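Dimethyladenosine transferase, putative (Plasmodium falciparum, PDB 2H1R) probably dimethylates adenines in ribosomal RNA at N6, using S-adenosyl-L-methionine as methyl donor. Local coordinates at residues Phe201-Asp206 with Asp281-Leu286; Leu212-Ser217 with His224-Arg229. All coordinates share one frame; numbering follows the deposited sequence. Where two conformers were deposited one is given.

Contact 1: Phe201-Asp206 with Asp281-Leu286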
loop_
_atom_site.group_PDB
_atom_site.type_symbol
_atom_site.label_atom_id
_atom_site.label_comp_id
_atom_site.label_asym_id
_atom_site.label_seq_id
_atom_site.Cartn_x
_atom_site.Cartn_y
_atom_site.Cartn_z
ATOM N N PHE A 201 -2.257 -11.833 1.949
ATOM C CA PHE A 201 -1.933 -11.633 3.332
ATOM C C PHE A 201 -1.312 -12.847 4.056
ATOM O O PHE A 201 -0.899 -12.739 5.191
ATOM C CB PHE A 201 -3.092 -10.956 4.047
ATOM C CG PHE A 201 -3.407 -9.606 3.449
ATOM C CD1 PHE A 201 -2.945 -8.445 4.043
ATOM C CD2 PHE A 201 -4.077 -9.513 2.211
ATOM C CE1 PHE A 201 -3.202 -7.189 3.445
ATOM C CE2 PHE A 201 -4.341 -8.275 1.629
ATOM C CZ PHE A 201 -3.906 -7.120 2.253
ATOM N N LEU A 202 -1.171 -13.958 3.355
ATOM C CA LEU A 202 -0.352 -15.062 3.844
ATOM C C LEU A 202 1.167 -14.733 3.790
ATOM O O LEU A 202 1.984 -15.311 4.540
ATOM C CB LEU A 202 -0.687 -16.310 3.042
ATOM C CG LEU A 202 -2.154 -16.745 3.163
ATOM C CD1 LEU A 202 -2.445 -17.936 2.299
ATOM C CD2 LEU A 202 -2.409 -17.065 4.591
ATOM N N THR A 203 1.526 -13.734 2.984
ATOM C CA THR A 203 2.938 -13.316 2.853
ATOM C C THR A 203 3.484 -12.657 4.120
ATOM O O THR A 203 2.815 -11.830 4.720
ATOM C CB THR A 203 3.075 -12.295 1.715
ATOM O OG1 THR A 203 2.637 -12.912 0.514
ATOM C CG2 THR A 203 4.538 -11.876 1.549
ATOM N N ASN A 204 4.689 -13.034 4.532
ATOM C CA ASN A 204 5.355 -12.394 5.639
ATOM C C ASN A 204 5.900 -11.066 5.152
ATOM O O ASN A 204 6.913 -11.020 4.412
ATOM C CB ASN A 204 6.475 -13.288 6.164
ATOM C CG ASN A 204 7.244 -12.652 7.291
ATOM O OD1 ASN A 204 7.075 -11.476 7.587
ATOM N ND2 ASN A 204 8.101 -13.433 7.934
ATOM N N PHE A 205 5.186 -9.996 5.491
ATOM C CA PHE A 205 5.501 -8.678 4.939
ATOM C C PHE A 205 6.897 -8.160 5.268
ATOM O O PHE A 205 7.515 -7.515 4.410
ATOM C CB PHE A 205 4.443 -7.636 5.292
ATOM C CG PHE A 205 4.712 -6.299 4.684
ATOM C CD1 PHE A 205 4.438 -6.067 3.360
ATOM C CD2 PHE A 205 5.313 -5.293 5.423
ATOM C CE1 PHE A 205 4.711 -4.820 2.775
ATOM C CE2 PHE A 205 5.591 -4.046 4.849
ATOM C CZ PHE A 205 5.278 -3.819 3.514
ATOM N N ASP A 206 7.393 -8.443 6.478
ATOM C CA ASP A 206 8.762 -8.086 6.872
ATOM C C ASP A 206 9.813 -8.662 5.915
ATOM O O ASP A 206 10.714 -7.944 5.468
ATOM C CB ASP A 206 9.081 -8.504 8.323
ATOM C CG ASP A 206 8.191 -7.778 9.351
ATOM O OD1 ASP A 206 7.701 -6.672 9.018
ATOM O OD2 ASP A 206 7.985 -8.298 10.487
ATOM N N ASP A 281 6.867 -12.963 -9.707
ATOM C CA ASP A 281 8.273 -13.331 -9.754
ATOM C C ASP A 281 8.854 -13.259 -8.372
ATOM O O ASP A 281 9.602 -14.150 -7.969
ATOM C CB ASP A 281 9.039 -12.387 -10.688
ATOM C CG ASP A 281 8.558 -12.487 -12.130
ATOM O OD1 ASP A 281 8.536 -13.603 -12.668
ATOM O OD2 ASP A 281 8.175 -11.466 -12.734
ATOM N N PHE A 282 8.536 -12.202 -7.646
ATOM C CA PHE A 282 9.126 -12.028 -6.325
ATOM C C PHE A 282 8.577 -13.014 -5.297
ATOM O O PHE A 282 9.286 -13.389 -4.368
ATOM C CB PHE A 282 8.975 -10.597 -5.857
ATOM C CG PHE A 282 10.004 -9.700 -6.459
ATOM C CD1 PHE A 282 11.309 -9.749 -5.987
ATOM C CD2 PHE A 282 9.672 -8.844 -7.509
ATOM C CE1 PHE A 282 12.310 -8.926 -6.570
ATOM C CE2 PHE A 282 10.665 -8.039 -8.122
ATOM C CZ PHE A 282 11.986 -8.082 -7.628
ATOM N N LEU A 283 7.321 -13.410 -5.465
ATOM C CA LEU A 283 6.731 -14.460 -4.582
ATOM C C LEU A 283 7.461 -15.784 -4.761
ATOM O O LEU A 283 7.763 -16.474 -3.755
ATOM C CB LEU A 283 5.244 -14.635 -4.940
ATOM C CG LEU A 283 4.267 -13.622 -4.324
ATOM C CD1 LEU A 283 2.884 -13.840 -4.963
ATOM C CD2 LEU A 283 4.178 -13.702 -2.787
ATOM N N LYS A 284 7.803 -16.128 -6.015
ATOM C CA LYS A 284 8.591 -17.341 -6.305
ATOM C C LYS A 284 9.986 -17.287 -5.712
ATOM O O LYS A 284 10.465 -18.263 -5.128
ATOM C CB LYS A 284 8.778 -17.545 -7.805
ATOM C CG LYS A 284 7.678 -18.210 -8.502
ATOM C CD LYS A 284 8.056 -18.391 -9.984
ATOM N N LEU A 285 10.648 -16.134 -5.867
ATOM C CA LEU A 285 11.972 -15.923 -5.294
ATOM C C LEU A 285 11.969 -16.052 -3.760
ATOM O O LEU A 285 12.851 -16.708 -3.159
ATOM C CB LEU A 285 12.451 -14.523 -5.687
ATOM C CG LEU A 285 13.922 -14.162 -5.670
ATOM C CD1 LEU A 285 14.707 -15.157 -6.533
ATOM C CD2 LEU A 285 14.094 -12.687 -6.204
ATOM N N LEU A 286 10.987 -15.417 -3.116
ATOM C CA LEU A 286 10.920 -15.471 -1.641
ATOM C C LEU A 286 10.718 -16.944 -1.211
ATOM O O LEU A 286 11.390 -17.446 -0.274
ATOM C CB LEU A 286 9.757 -14.589 -1.153
ATOM C CG LEU A 286 9.576 -14.488 0.373
ATOM C CD1 LEU A 286 10.880 -14.035 1.091
ATOM C CD2 LEU A 286 8.426 -13.554 0.707
#
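Thr203 meets two leucines of helix 279-291, one with each branch of its side chain. Its hydroxyl oxygen OG1 lies 3.7 Å from Leu283 CD2, and its methyl CG2 comes 4.3 Å from Leu286 CD2, a looser approach. The threonine and Leu283 side chains cross at about a right angle. In Leu283, CD1 continues the extended chain (chi2 172°) and the CD2 branch faces the hydroxyl. The CA-CB bond of Leu286, one turn of helix further on, is directed toward the loop; that of Leu283 is not, yet its CD2 still makes the contact. The backbones stay well apart, with 8.4 Å between Thr203 CA and Leu283 CA, and only 102 Å² of surface is buried between the segments.

The polar end of Thr203 is used within its own neighbourhood: OG1 hydrogen-bonds to the carbonyl oxygen of Ser200, just before the segment. That bond fits a rotamer in which OG1 sits beside the backbone N and CG2 lies anti to it, the branch turned to Leu286. Further out, Leu166 of helix 159-167 touches both Thr203 and Leu283, and Trp208 also packs on Thr203. Immediately after the threonine, Asn204 is the N-cap of helix 205-216, its OD1 accepting a weak, bent bond from Asp206 N (3.2 Å, 121° at the hydrogen).

The contact is thus a small van der Waals contact between the loop leading into helix 205-216 and helix 279-291, in the all-helical C-terminal domain that follows the Rossmann-like methyltransferase core in KsgA/Dim1-type enzymes.

Contact 2: Leu212-Ser217 with His224-Arg229; sequences LRICFS and HAIFKR
A backbone bond of 2.8 Å from Phe216 N to Leu212 O spans the helical turn that presents Ile214 and Cys215 to Ile226 and Phe227. The carbonyls of this turn meet the isoleucine: Ile226 CD1 lies 3.9 Å from Cys215 O, which also has a weak hydrogen bond with Ser274 OG, and Ile226 CG2 is 3.7 Å from Ile214 O. Ile226 therefore covers the backbone carbonyls of Ile214 and Cys215 with two methyls, and its chi2 of -76° folds CD1 back from the extended position to reach the Cys215 carbonyl.

Ile214, Cys215 and Phe227 complete the interface. Ile214 sends CG2, anti to its backbone N, against CG2 of Ile226 at 3.7 Å, and the same Ile214 methyl stands 4.4 Å from Phe227 CZ. Cys215 makes a sulfur-aromatic contact, SG lying 3.9 Å from Phe227 CE2 and 5.1 Å from the ring centroid. At 72° off the ring normal, the sulfur comes in obliquely. The backbones are close here, Cys215 CA and Ile226 CA being 6.6 Å apart, and 201 Å² is buried.

Around this pair the packing continues. Met235 and Phe296 touch Ile214, while the Phe227 ring meets that of Phe289, their planes inclined by about 30°, and also touches Val232, Leu236 and Leu261.

Six residues join the segments, so the contact packs the short helix 223-227 against helix 205-216 across a short connection. It forms part of the hydrophobic core of the C-terminal helical domain characteristic of rRNA adenine dimethyltransferases, away from the predicted S-adenosyl-L-methionine site.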
loop_
_atom_site.group_PDB
_atom_site.type_symbol
_atom_site.label_atom_id
_atom_site.label_comp_id
_atom_site.label_asym_id
_atom_site.label_seq_id
_atom_site.Cartn_x
_atom_site.Cartn_y
_atom_site.Cartn_z
ATOM N N LEU A 212 12.564 -7.085 -1.363
ATOM C CA LEU A 212 12.389 -5.994 -2.342
ATOM C C LEU A 212 13.377 -4.863 -2.182
ATOM O O LEU A 212 13.817 -4.312 -3.182
ATOM C CB LEU A 212 10.954 -5.448 -2.371
ATOM C CG LEU A 212 9.890 -6.427 -2.910
ATOM C CD1 LEU A 212 8.530 -5.769 -2.746
ATOM C CD2 LEU A 212 10.058 -6.769 -4.366
ATOM N N ARG A 213 13.715 -4.492 -0.952
ATOM C CA ARG A 213 14.733 -3.449 -0.722
ATOM C C ARG A 213 16.122 -3.855 -1.255
ATOM O O ARG A 213 16.835 -3.029 -1.861
ATOM C CB ARG A 213 14.806 -3.063 0.761
ATOM C CG ARG A 213 13.603 -2.211 1.195
ATOM C CD ARG A 213 13.650 -2.000 2.715
ATOM N NE ARG A 213 12.539 -1.212 3.214
ATOM C CZ ARG A 213 12.562 0.117 3.315
ATOM N NH1 ARG A 213 13.627 0.787 2.918
ATOM N NH2 ARG A 213 11.508 0.777 3.791
ATOM N N ILE A 214 16.484 -5.121 -1.092
ATOM C CA ILE A 214 17.729 -5.609 -1.661
ATOM C C ILE A 214 17.725 -5.478 -3.181
ATOM O O ILE A 214 18.673 -4.929 -3.770
ATOM C CB ILE A 214 18.016 -7.095 -1.270
ATOM C CG1 ILE A 214 18.199 -7.220 0.234
ATOM C CG2 ILE A 214 19.282 -7.594 -1.953
ATOM C CD1 ILE A 214 18.287 -8.673 0.708
ATOM N N CYS A 215 16.674 -5.986 -3.798
ATOM C CA CYS A 215 16.549 -6.034 -5.247
ATOM C C CYS A 215 16.372 -4.651 -5.876
ATOM O O CYS A 215 16.962 -4.384 -6.928
ATOM C CB CYS A 215 15.379 -6.939 -5.646
ATOM S SG CYS A 215 15.699 -8.691 -5.169
ATOM N N PHE A 216 15.596 -3.781 -5.235
ATOM C CA PHE A 216 15.329 -2.453 -5.803
ATOM C C PHE A 216 16.379 -1.423 -5.503
ATOM O O PHE A 216 16.284 -0.320 -5.975
ATOM C CB PHE A 216 13.884 -1.940 -5.551
ATOM C CG PHE A 216 12.874 -2.503 -6.520
ATOM C CD1 PHE A 216 12.406 -3.792 -6.373
ATOM C CD2 PHE A 216 12.423 -1.742 -7.630
ATOM C CE1 PHE A 216 11.505 -4.345 -7.279
ATOM C CE2 PHE A 216 11.525 -2.288 -8.566
ATOM C CZ PHE A 216 11.068 -3.585 -8.401
ATOM N N SER A 217 17.402 -1.793 -4.734
ATOM C CA SER A 217 18.530 -0.904 -4.482
ATOM C C SER A 217 19.253 -0.499 -5.772
ATOM O O SER A 217 19.801 0.599 -5.868
ATOM C CB SER A 217 19.539 -1.546 -3.545
ATOM O OG SER A 217 20.702 -0.740 -3.518
ATOM N N HIS A 224 21.624 -11.644 -10.550
ATOM C CA HIS A 224 22.981 -12.157 -10.322
ATOM C C HIS A 224 23.930 -11.075 -9.795
ATOM O O HIS A 224 24.594 -11.275 -8.799
ATOM C CB HIS A 224 23.561 -12.805 -11.582
ATOM C CG HIS A 224 24.842 -13.533 -11.324
ATOM N ND1 HIS A 224 26.074 -12.988 -11.609
ATOM C CD2 HIS A 224 25.084 -14.746 -10.774
ATOM C CE1 HIS A 224 27.023 -13.835 -11.248
ATOM N NE2 HIS A 224 26.449 -14.910 -10.741
ATOM N N ALA A 225 23.931 -9.889 -10.408
ATOM C CA ALA A 225 24.793 -8.783 -9.970
ATOM C C ALA A 225 24.457 -8.273 -8.569
ATOM O O ALA A 225 25.338 -7.845 -7.835
ATOM C CB ALA A 225 24.720 -7.634 -10.980
ATOM N N ILE A 226 23.172 -8.289 -8.223
ATOM C CA ILE A 226 22.705 -7.890 -6.872
ATOM C C ILE A 226 23.206 -8.881 -5.824
ATOM O O ILE A 226 23.833 -8.494 -4.843
ATOM C CB ILE A 226 21.146 -7.903 -6.827
ATOM C CG1 ILE A 226 20.538 -6.883 -7.826
ATOM C CG2 ILE A 226 20.626 -7.679 -5.382
ATOM C CD1 ILE A 226 20.630 -5.485 -7.386
ATOM N N PHE A 227 22.927 -10.156 -6.044
ATOM C CA PHE A 227 23.183 -11.197 -5.025
ATOM C C PHE A 227 24.646 -11.630 -4.940
ATOM O O PHE A 227 25.064 -12.231 -3.928
ATOM C CB PHE A 227 22.226 -12.403 -5.208
ATOM C CG PHE A 227 20.851 -12.145 -4.671
ATOM C CD1 PHE A 227 20.570 -12.354 -3.331
ATOM C CD2 PHE A 227 19.836 -11.609 -5.505
ATOM C CE1 PHE A 227 19.287 -12.084 -2.824
ATOM C CE2 PHE A 227 18.570 -11.304 -5.005
ATOM C CZ PHE A 227 18.296 -11.565 -3.644
ATOM N N LYS A 228 25.443 -11.347 -5.967
ATOM C CA LYS A 228 26.865 -11.747 -5.890
ATOM C C LYS A 228 27.684 -10.803 -5.030
ATOM O O LYS A 228 28.830 -11.105 -4.694
ATOM C CB LYS A 228 27.490 -11.917 -7.288
ATOM C CG LYS A 228 27.950 -10.597 -7.891
ATOM C CD LYS A 228 28.110 -10.727 -9.390
ATOM C CE LYS A 228 28.618 -9.442 -10.012
ATOM N NZ LYS A 228 28.773 -9.742 -11.446
ATOM N N ARG A 229 27.123 -9.651 -4.681
ATOM C CA ARG A 229 27.875 -8.675 -3.898
ATOM C C ARG A 229 28.207 -9.270 -2.534
ATOM O O ARG A 229 27.349 -9.883 -1.907
ATOM C CB ARG A 229 27.079 -7.396 -3.722
ATOM C CG ARG A 229 27.021 -6.595 -5.006
ATOM C CD ARG A 229 28.320 -5.817 -5.123
ATOM N NE ARG A 229 28.264 -4.626 -4.295
ATOM C CZ ARG A 229 28.193 -3.387 -4.779
ATOM N NH1 ARG A 229 28.215 -3.183 -6.093
ATOM N NH2 ARG A 229 28.136 -2.349 -3.944
#

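Beyond the last core strands, the chain runs through 201-206 into helix 205-216, whose later part supplies 212-217. Contact 2 then closes a loop of six residues by bringing 224-229 back against that helix. Helices 230-246 and 256-266 follow before 281-286 returns to the loop just before helix 205-216, so contact 1 closes a loop of 74 residues with contact 2 nested inside it. The two centres are 16 Å apart, but Phe282 joins them: its CG lies 3.6 Å from Leu212 CD2 and its CE1 3.7 Å from Cys215 SG. Helix 205-216 is thus shared, tied to helix 223-227 and to helix 279-291.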